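Local coordinates for uncharacterized protein (Streptococcus pneumoniae, PDB 3LFT) that binds L-tryptophan between its two lobes and probably delivers it, as the substrate-binding component, to an ABC transporter, at residues 17-20 with 21-25; 79-83 with 84-88; 104-108 with 109-113; 245-248 with 249-253. All blocks are in the same frame, centred on the assembly; numbering follows the deposited sequence. Where two conformers were deposited one is given.

Contact 1 (17-20 with 21-25); sequences DLIY and KGIQD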
loop_
_atom_site.group_PDB
_atom_site.type_symbol
_atom_site.label_atom_id
_atom_site.label_comp_id
_atom_site.label_asym_id
_atom_site.label_seq_id
_atom_site.Cartn_x
_atom_site.Cartn_y
_atom_site.Cartn_z
ATOM N N ASP A 17 2.074 7.665 -6.229
ATOM C CA ASP A 17 2.833 8.728 -6.885
ATOM C C ASP A 17 4.152 8.999 -6.157
ATOM O O ASP A 17 5.186 9.198 -6.794
ATOM C CB ASP A 17 2.020 10.020 -6.936
ATOM C CG ASP A 17 0.789 9.930 -7.816
ATOM O OD1 ASP A 17 0.726 9.115 -8.748
ATOM O OD2 ASP A 17 -0.097 10.786 -7.624
ATOM N N LEU A 18 4.125 8.978 -4.824
ATOM C CA LEU A 18 5.329 9.206 -4.026
ATOM C C LEU A 18 6.319 8.035 -4.137
ATOM O O LEU A 18 7.539 8.262 -4.220
ATOM C CB LEU A 18 4.960 9.515 -2.572
ATOM C CG LEU A 18 6.084 9.930 -1.628
ATOM C CD1 LEU A 18 6.979 11.059 -2.161
ATOM C CD2 LEU A 18 5.458 10.329 -0.297
ATOM N N ILE A 19 5.810 6.806 -4.175
ATOM C CA ILE A 19 6.660 5.658 -4.464
ATOM C C ILE A 19 7.358 5.829 -5.817
ATOM O O ILE A 19 8.575 5.608 -5.920
ATOM C CB ILE A 19 5.858 4.348 -4.392
ATOM C CG1 ILE A 19 5.422 4.116 -2.940
ATOM C CG2 ILE A 19 6.680 3.168 -4.933
ATOM C CD1 ILE A 19 4.385 3.022 -2.831
ATOM N N TYR A 20 6.618 6.241 -6.846
ATOM C CA TYR A 20 7.237 6.423 -8.145
ATOM C C TYR A 20 8.313 7.520 -8.111
ATOM O O TYR A 20 9.378 7.368 -8.725
ATOM C CB TYR A 20 6.193 6.658 -9.254
ATOM C CG TYR A 20 6.798 6.781 -10.642
ATOM C CD1 TYR A 20 6.482 7.863 -11.467
ATOM C CD2 TYR A 20 7.703 5.832 -11.108
ATOM C CE1 TYR A 20 7.042 7.967 -12.745
ATOM C CE2 TYR A 20 8.275 5.946 -12.371
ATOM C CZ TYR A 20 7.940 7.003 -13.163
ATOM O OH TYR A 20 8.510 7.098 -14.418
ATOM N N LYS A 21 8.056 8.619 -7.399
ATOM C CA LYS A 21 9.062 9.664 -7.216
ATOM C C LYS A 21 10.312 9.051 -6.585
ATOM O O LYS A 21 11.444 9.309 -7.025
ATOM C CB LYS A 21 8.502 10.804 -6.355
ATOM C CG LYS A 21 9.546 11.666 -5.638
ATOM C CD LYS A 21 10.179 12.707 -6.545
ATOM C CE LYS A 21 11.209 13.516 -5.774
ATOM N NZ LYS A 21 10.972 13.447 -4.299
ATOM N N GLY A 22 10.111 8.233 -5.544
ATOM C CA GLY A 22 11.221 7.520 -4.889
ATOM C C GLY A 22 11.993 6.618 -5.836
ATOM O O GLY A 22 13.222 6.592 -5.806
ATOM N N ILE A 23 11.283 5.896 -6.706
ATOM C CA ILE A 23 11.946 5.065 -7.715
ATOM C C ILE A 23 12.887 5.911 -8.567
ATOM O O ILE A 23 14.055 5.550 -8.769
ATOM C CB ILE A 23 10.911 4.313 -8.594
ATOM C CG1 ILE A 23 10.213 3.212 -7.785
ATOM C CG2 ILE A 23 11.581 3.751 -9.886
ATOM C CD1 ILE A 23 8.976 2.633 -8.468
ATOM N N GLN A 24 12.361 7.021 -9.081
ATOM C CA GLN A 24 13.159 7.914 -9.907
ATOM C C GLN A 24 14.351 8.464 -9.138
ATOM O O GLN A 24 15.440 8.549 -9.701
ATOM C CB GLN A 24 12.296 9.062 -10.413
ATOM C CG GLN A 24 11.219 8.631 -11.395
ATOM C CD GLN A 24 10.269 9.757 -11.736
ATOM O OE1 GLN A 24 10.239 10.251 -12.871
ATOM N NE2 GLN A 24 9.468 10.169 -10.761
ATOM N N ASP A 25 14.160 8.810 -7.865
ATOM C CA ASP A 25 15.267 9.344 -7.070
ATOM C C ASP A 25 16.321 8.268 -6.877
ATOM O O ASP A 25 17.508 8.572 -6.946
ATOM C CB ASP A 25 14.765 9.827 -5.713
ATOM C CG ASP A 25 13.888 11.066 -5.815
ATOM O OD1 ASP A 25 13.883 11.756 -6.870
ATOM O OD2 ASP A 25 13.222 11.362 -4.799
#

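Contact 2 (79-83 with 84-88); sequences SATKD and LPVIM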
loop_
_atom_site.group_PDB
_atom_site.type_symbol
_atom_site.label_atom_id
_atom_site.label_comp_id
_atom_site.label_asym_id
_atom_site.label_seq_id
_atom_site.Cartn_x
_atom_site.Cartn_y
_atom_site.Cartn_z
ATOM N N SER A 79 2.161 -12.243 -14.636
ATOM C CA SER A 79 1.330 -13.132 -15.432
ATOM C C SER A 79 1.745 -13.076 -16.903
ATOM O O SER A 79 1.721 -14.087 -17.605
ATOM C CB SER A 79 -0.139 -12.737 -15.281
ATOM O OG SER A 79 -0.960 -13.558 -16.079
ATOM N N ALA A 80 2.125 -11.879 -17.356
ATOM C CA ALA A 80 2.426 -11.624 -18.765
ATOM C C ALA A 80 3.800 -12.140 -19.190
ATOM O O ALA A 80 4.031 -12.353 -20.383
ATOM C CB ALA A 80 2.291 -10.123 -19.056
ATOM N N THR A 81 4.707 -12.330 -18.224
ATOM C CA THR A 81 6.047 -12.859 -18.529
ATOM C C THR A 81 6.599 -13.711 -17.407
ATOM O O THR A 81 6.479 -13.353 -16.223
ATOM C CB THR A 81 7.047 -11.730 -18.872
ATOM O OG1 THR A 81 8.287 -12.322 -19.287
ATOM C CG2 THR A 81 7.311 -10.768 -17.682
ATOM N N LYS A 82 7.216 -14.828 -17.786
ATOM C CA LYS A 82 7.882 -15.701 -16.826
ATOM C C LYS A 82 9.403 -15.566 -16.917
ATOM O O LYS A 82 10.133 -16.139 -16.099
ATOM C CB LYS A 82 7.474 -17.169 -17.024
ATOM C CG LYS A 82 5.960 -17.426 -17.076
ATOM C CD LYS A 82 5.252 -16.891 -15.835
ATOM C CE LYS A 82 3.762 -17.237 -15.819
ATOM N NZ LYS A 82 3.067 -16.531 -14.699
ATOM N N ASP A 83 9.885 -14.809 -17.900
ATOM C CA ASP A 83 11.358 -14.751 -18.111
ATOM C C ASP A 83 11.981 -13.363 -17.980
ATOM O O ASP A 83 13.140 -13.263 -17.571
ATOM C CB ASP A 83 11.855 -15.516 -19.368
ATOM C CG ASP A 83 11.130 -15.129 -20.632
ATOM O OD1 ASP A 83 10.481 -14.064 -20.663
ATOM O OD2 ASP A 83 11.221 -15.897 -21.617
ATOM N N LEU A 84 11.226 -12.301 -18.244
ATOM C CA LEU A 84 11.738 -10.944 -18.081
ATOM C C LEU A 84 11.678 -10.572 -16.588
ATOM O O LEU A 84 10.667 -10.835 -15.950
ATOM C CB LEU A 84 10.882 -9.974 -18.904
ATOM C CG LEU A 84 11.371 -8.532 -18.958
ATOM C CD1 LEU A 84 12.646 -8.422 -19.771
ATOM C CD2 LEU A 84 10.276 -7.634 -19.527
ATOM N N PRO A 85 12.730 -9.929 -16.033
ATOM C CA PRO A 85 12.614 -9.536 -14.616
ATOM C C PRO A 85 11.444 -8.597 -14.328
ATOM O O PRO A 85 11.212 -7.619 -15.059
ATOM C CB PRO A 85 13.938 -8.827 -14.338
ATOM C CG PRO A 85 14.905 -9.418 -15.320
ATOM C CD PRO A 85 14.077 -9.645 -16.568
ATOM N N VAL A 86 10.721 -8.906 -13.257
ATOM C CA VAL A 86 9.617 -8.107 -12.765
ATOM C C VAL A 86 9.978 -7.640 -11.353
ATOM O O VAL A 86 10.252 -8.449 -10.472
ATOM C CB VAL A 86 8.326 -8.925 -12.724
ATOM C CG1 VAL A 86 7.179 -8.111 -12.099
ATOM C CG2 VAL A 86 7.946 -9.415 -14.138
ATOM N N ILE A 87 9.992 -6.326 -11.163
ATOM C CA ILE A 87 10.335 -5.762 -9.868
ATOM C C ILE A 87 9.070 -5.244 -9.194
ATOM O O ILE A 87 8.380 -4.372 -9.740
ATOM C CB ILE A 87 11.359 -4.605 -10.007
ATOM C CG1 ILE A 87 12.572 -5.011 -10.855
ATOM C CG2 ILE A 87 11.798 -4.118 -8.626
ATOM C CD1 ILE A 87 13.313 -6.293 -10.453
HETATM N N MSE A 88 8.769 -5.790 -8.021
HETATM C CA MSE A 88 7.659 -5.342 -7.212
HETATM C C MSE A 88 8.003 -4.034 -6.505
HETATM O O MSE A 88 9.041 -3.942 -5.837
HETATM C CB MSE A 88 7.367 -6.370 -6.119
HETATM C CG MSE A 88 7.029 -7.783 -6.624
HETATM SE SE MSE A 88 6.705 -9.044 -5.167
HETATM C CE MSE A 88 8.398 -8.932 -4.233
#

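Contact 3 (104-108 with 109-113); sequences KKPGG and NVTGV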
loop_
_atom_site.group_PDB
_atom_site.type_symbol
_atom_site.label_atom_id
_atom_site.label_comp_id
_atom_site.label_asym_id
_atom_site.label_seq_id
_atom_site.Cartn_x
_atom_site.Cartn_y
_atom_site.Cartn_z
ATOM N N LYS A 104 13.231 -15.241 0.715
ATOM C CA LYS A 104 14.671 -15.388 0.574
ATOM C C LYS A 104 15.083 -15.769 -0.832
ATOM O O LYS A 104 16.001 -15.175 -1.388
ATOM C CB LYS A 104 15.174 -16.415 1.579
ATOM C CG LYS A 104 16.665 -16.713 1.491
ATOM C CD LYS A 104 17.511 -15.466 1.809
ATOM C CE LYS A 104 18.968 -15.768 1.915
ATOM N NZ LYS A 104 19.265 -16.597 3.088
ATOM N N LYS A 105 14.386 -16.741 -1.401
ATOM C CA LYS A 105 14.650 -17.218 -2.764
ATOM C C LYS A 105 13.315 -17.172 -3.519
ATOM O O LYS A 105 12.564 -18.156 -3.549
ATOM C CB LYS A 105 15.243 -18.639 -2.756
ATOM N N PRO A 106 13.011 -16.023 -4.123
ATOM C CA PRO A 106 11.741 -15.875 -4.832
ATOM C C PRO A 106 11.502 -16.988 -5.843
ATOM O O PRO A 106 10.361 -17.428 -6.002
ATOM C CB PRO A 106 11.860 -14.491 -5.461
ATOM C CG PRO A 106 12.672 -13.747 -4.416
ATOM C CD PRO A 106 13.727 -14.743 -4.012
ATOM N N GLY A 107 12.574 -17.446 -6.501
ATOM C CA GLY A 107 12.510 -18.675 -7.291
ATOM C C GLY A 107 12.099 -18.547 -8.737
ATOM O O GLY A 107 12.175 -19.536 -9.467
ATOM N N GLY A 108 11.685 -17.348 -9.150
ATOM C CA GLY A 108 11.317 -17.109 -10.555
ATOM C C GLY A 108 11.861 -15.769 -11.010
ATOM O O GLY A 108 12.946 -15.338 -10.579
ATOM N N ASN A 109 11.095 -15.082 -11.848
ATOM C CA ASN A 109 11.539 -13.822 -12.432
ATOM C C ASN A 109 11.118 -12.569 -11.652
ATOM O O ASN A 109 11.321 -11.456 -12.112
ATOM C CB ASN A 109 11.081 -13.723 -13.887
ATOM C CG ASN A 109 9.566 -13.689 -14.035
ATOM O OD1 ASN A 109 8.842 -14.480 -13.425
ATOM N ND2 ASN A 109 9.088 -12.823 -14.923
ATOM N N VAL A 110 10.575 -12.750 -10.447
ATOM C CA VAL A 110 10.022 -11.647 -9.659
ATOM C C VAL A 110 10.794 -11.436 -8.352
ATOM O O VAL A 110 11.016 -12.372 -7.604
ATOM C CB VAL A 110 8.536 -11.908 -9.297
ATOM C CG1 VAL A 110 7.954 -10.719 -8.552
ATOM C CG2 VAL A 110 7.687 -12.244 -10.540
ATOM N N THR A 111 11.177 -10.200 -8.068
ATOM C CA THR A 111 11.679 -9.824 -6.732
ATOM C C THR A 111 11.235 -8.396 -6.461
ATOM O O THR A 111 10.505 -7.832 -7.274
ATOM C CB THR A 111 13.207 -10.021 -6.627
ATOM O OG1 THR A 111 13.579 -9.808 -5.263
ATOM C CG2 THR A 111 13.971 -9.070 -7.510
ATOM N N GLY A 112 11.656 -7.824 -5.335
ATOM C CA GLY A 112 11.389 -6.388 -5.110
ATOM C C GLY A 112 11.149 -6.033 -3.668
ATOM O O GLY A 112 11.694 -6.663 -2.768
ATOM N N VAL A 113 10.292 -5.021 -3.476
ATOM C CA VAL A 113 10.088 -4.366 -2.178
ATOM C C VAL A 113 8.661 -4.585 -1.695
ATOM O O VAL A 113 7.706 -4.425 -2.462
ATOM C CB VAL A 113 10.375 -2.839 -2.328
ATOM C CG1 VAL A 113 9.907 -2.075 -1.081
ATOM C CG2 VAL A 113 11.866 -2.613 -2.575
HETATM O O HOH W 1 10.353 -14.973 -8.410
#

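Contact 4 (245-248 with 249-253); sequences KMIV and QVLKG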
loop_
_atom_site.group_PDB
_atom_site.type_symbol
_atom_site.label_atom_id
_atom_site.label_comp_id
_atom_site.label_asym_id
_atom_site.label_seq_id
_atom_site.Cartn_x
_atom_site.Cartn_y
_atom_site.Cartn_z
ATOM N N LYS A 245 16.845 1.194 -6.122
ATOM C CA LYS A 245 18.107 0.508 -5.942
ATOM C C LYS A 245 18.078 -0.943 -6.356
ATOM O O LYS A 245 19.062 -1.431 -6.918
ATOM C CB LYS A 245 18.602 0.685 -4.519
ATOM C CG LYS A 245 19.028 2.133 -4.318
ATOM C CD LYS A 245 19.511 2.449 -2.928
ATOM C CE LYS A 245 19.897 3.920 -2.846
ATOM N NZ LYS A 245 21.071 4.260 -3.697
HETATM N N MSE A 246 16.970 -1.648 -6.131
HETATM C CA MSE A 246 16.847 -3.044 -6.594
HETATM C C MSE A 246 16.745 -3.114 -8.113
HETATM O O MSE A 246 17.300 -4.043 -8.701
HETATM C CB MSE A 246 15.661 -3.755 -5.935
HETATM C CG MSE A 246 15.861 -3.883 -4.429
HETATM SE SE MSE A 246 14.523 -4.994 -3.600
HETATM C CE MSE A 246 15.199 -6.718 -4.179
ATOM N N ILE A 247 16.093 -2.142 -8.750
ATOM C CA ILE A 247 16.068 -2.112 -10.207
ATOM C C ILE A 247 17.506 -2.052 -10.720
ATOM O O ILE A 247 17.858 -2.774 -11.657
ATOM C CB ILE A 247 15.283 -0.888 -10.690
ATOM C CG1 ILE A 247 13.790 -1.070 -10.400
ATOM C CG2 ILE A 247 15.496 -0.668 -12.179
ATOM C CD1 ILE A 247 12.994 0.234 -10.527
ATOM N N VAL A 248 18.332 -1.193 -10.126
ATOM C CA VAL A 248 19.713 -1.069 -10.564
ATOM C C VAL A 248 20.464 -2.375 -10.341
ATOM O O VAL A 248 21.238 -2.805 -11.212
ATOM C CB VAL A 248 20.398 0.113 -9.860
ATOM C CG1 VAL A 248 21.905 0.120 -10.110
ATOM C CG2 VAL A 248 19.763 1.423 -10.342
ATOM N N GLN A 249 20.257 -3.016 -9.187
ATOM C CA GLN A 249 20.918 -4.292 -8.934
ATOM C C GLN A 249 20.615 -5.299 -10.051
ATOM O O GLN A 249 21.510 -6.052 -10.483
ATOM C CB GLN A 249 20.436 -4.884 -7.618
ATOM C CG GLN A 249 21.073 -4.435 -6.358
ATOM C CD GLN A 249 20.564 -5.310 -5.227
ATOM O OE1 GLN A 249 21.082 -6.413 -4.970
ATOM N NE2 GLN A 249 19.502 -4.862 -4.597
ATOM N N VAL A 250 19.360 -5.341 -10.494
ATOM C CA VAL A 250 18.940 -6.275 -11.527
ATOM C C VAL A 250 19.475 -5.862 -12.894
ATOM O O VAL A 250 19.962 -6.711 -13.640
ATOM C CB VAL A 250 17.407 -6.537 -11.494
ATOM C CG1 VAL A 250 16.987 -7.439 -12.667
ATOM C CG2 VAL A 250 17.011 -7.179 -10.161
ATOM N N LEU A 251 19.471 -4.561 -13.208
ATOM C CA LEU A 251 20.088 -4.104 -14.459
ATOM C C LEU A 251 21.538 -4.554 -14.527
ATOM O O LEU A 251 22.020 -4.948 -15.605
ATOM C CB LEU A 251 19.987 -2.587 -14.616
ATOM C CG LEU A 251 18.583 -2.039 -14.829
ATOM C CD1 LEU A 251 18.594 -0.523 -14.766
ATOM C CD2 LEU A 251 17.976 -2.534 -16.139
ATOM N N LYS A 252 22.213 -4.492 -13.373
ATOM C CA LYS A 252 23.631 -4.855 -13.249
ATOM C C LYS A 252 23.860 -6.357 -13.139
ATOM O O LYS A 252 25.008 -6.805 -13.015
ATOM C CB LYS A 252 24.290 -4.120 -12.078
ATOM C CG LYS A 252 24.374 -2.628 -12.287
ATOM C CD LYS A 252 25.089 -1.949 -11.125
ATOM C CE LYS A 252 25.299 -0.456 -11.418
ATOM N NZ LYS A 252 26.085 -0.216 -12.667
ATOM N N GLY A 253 22.786 -7.140 -13.224
ATOM C CA GLY A 253 22.940 -8.597 -13.353
ATOM C C GLY A 253 22.379 -9.476 -12.253
ATOM O O GLY A 253 22.442 -10.709 -12.356
#

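Contact 1 (17-20 with 21-25)
Tyr20 O takes two donors from Gln24: the backbone N at 3.0 Å in a nearly straight i to i+4 bond (169°), and, weakly, the side-chain NE2 at 3.5 Å. With this weak bond the amide lies back over one face of the Tyr20 ring. It is nearly parallel to the ring, the two planes 11° apart, with Gln24 CD 3.8 Å from Tyr20 CE1 and the amide set toward the rim; Gln24 CG adds a CH-pi contact over the same ring. Tyr20 can receive it there because its CG is trans to the backbone N (chi1 -177°). Three further i to i+4 backbone bonds run from Lys21, Gly22 and Ile23 back to Asp17, Leu18 and Ile19. All this belongs to helix 14-29, the crossover of the beta-alpha-beta unit between strands 3-9 and 37-43. On the buried side, Ile23 CD1 touches Ile19 CG2 at 4.2 Å and reaches the edge of the Tyr20 ring, near its plane, 4.3 Å from CD2. Ile19 also touches the bound tryptophan, while Ile23 packs on Ile247 of helix 236-251. Phe41 stacks on the Tyr20 ring.

Contact 2 (79-83 with 84-88)
Thr81 OG1 accepts the backbone N-H of Leu84 at 3.1 Å in an almost straight bond (169°), and it also takes the N-H of Asp83 at 3.3 Å. The second bond, two residues on, makes an ST turn, and the pair together hold the chain as it bends just after helix 71-80 has ended. Thr81 is turned to suit: with OG1 trans to its own N (chi1 -174°), the hydroxyl faces the amides that follow. The same rotation places CG2 between the backbone N and the carbonyl carbon and turns the methyl toward the start of the strand. There it meets Val86 CG2 at 3.8 Å, the two side chains running antiparallel past each other where the methyls meet, and it also lies 3.8 Å from Leu84 O. Leu84 CB comes within 3.5 Å of Thr81 OG1, but the rest of that side chain leads away from the threonine. Asp83, too, has its CG tucked between its N and carbonyl carbon (chi1 52°), which folds OD1 back over the turn to 3.1 Å from Leu84 N. The turn closes the second half of a beta-alpha-beta unit, passing from helix 71-80 into strand 86-89. Val86 packs against Val66 and Val110 of the adjoining strands, and Pro85 rests on Val250 of helix 236-251.

Contact 3 (104-108 with 109-113)
The backbone turns back on itself between Pro106 and Val110, bringing the proline to the carbonyl of Val110 as the loop reverses before entering strand 110-115. Gly107, with phi 89°, takes a conformation awkward for any residue with a CB, and Gly108 follows with an extended backbone. No direct hydrogen bond spans the turn; a water does the bridging instead, accepting from Gly108 N at 2.8 Å and from Val110 N at 3.0 Å. Val110 O is also 2.8 Å from that water. Pro106 approaches from the loop side, its CB 3.1 Å from Val110 O, so the CB corner of the proline ring is close against the carbonyl of the first strand residue. Strand 110-115 lies in the parallel sheet of the lobe, between strands 86-89 and 262-264, and the turn leads the chain into it. Farther along, Pro106 CG lies 4.1 Å from Thr111 OG1, the two side chains running at an angle to one another. That hydroxyl is bound to Thr259 O, and its position trans to the Thr111 N (chi1 -172°) directs it there. Asn109 stands at the corner with its CG between the backbone N and the carbonyl carbon (chi1 64°). This leads the amide away from the turn, where ND2 donates to the carbonyl oxygens of Leu84 and Thr81.

Contact 4 (245-248 with 249-253)
Val248 and Lys252 run alongside each other in the same direction, with Val248 CG1 3.7 Å from Lys252 CE, so the aliphatic part of the lysine follows the valine. The ammonium group beyond it is hydrogen-bonded to Tyr32 OH. One residue back along the helix, Ile247 and Leu251 pair in the same way, CG2 against CD1 at 4.0 Å. In Leu251, CG sits trans to the carbonyl carbon (chi1 -68°), which brings it back over the preceding turn to 3.3 Å from Ile247 O. These pairs ride on the last turns of helix 236-251, whose i to i+4 bonds include Leu251 N to Ile247 O at 2.9 Å. The helix ends in a Schellman motif, in which Gly253, at positive phi, gives one of the two returning bonds, N-H to Val250 O at 2.9 Å. Met246, a selenomethionine, and Gln249 instead meet at an angle. The glutamine amide swings back so that NE2 stands 3.8 Å from Met246 CG, and Gln249 CB lies 3.4 Å from Met246 O. Ile247 and Leu251 face Leu65 of strand 65-69, while the end of Lys245 forms salt bridges with Glu29 and Glu30.

How the contacts relate
Following the chain from the N terminus, contact 1 lies in helix 14-29, contact 2 turns helix 71-80 into strand 86-89, contact 3 brings the following loop into strand 110-115, and contact 4 ends helix 236-251. They come in series, none nesting in or crossing another. Contacts 2 and 3 turn the chain into neighbouring strands of the six-stranded parallel sheet and are joined by a probable hydrogen bond between Met88 N and Thr111 O. Contact 4 touches all the others: it meets contact 1 across the helix-helix interface, Ile247 and Val250 meet Ile87, and Met246 meets Gly112 and Val113. Helix 236-251 thus packs against both helix 14-29 and the sheet.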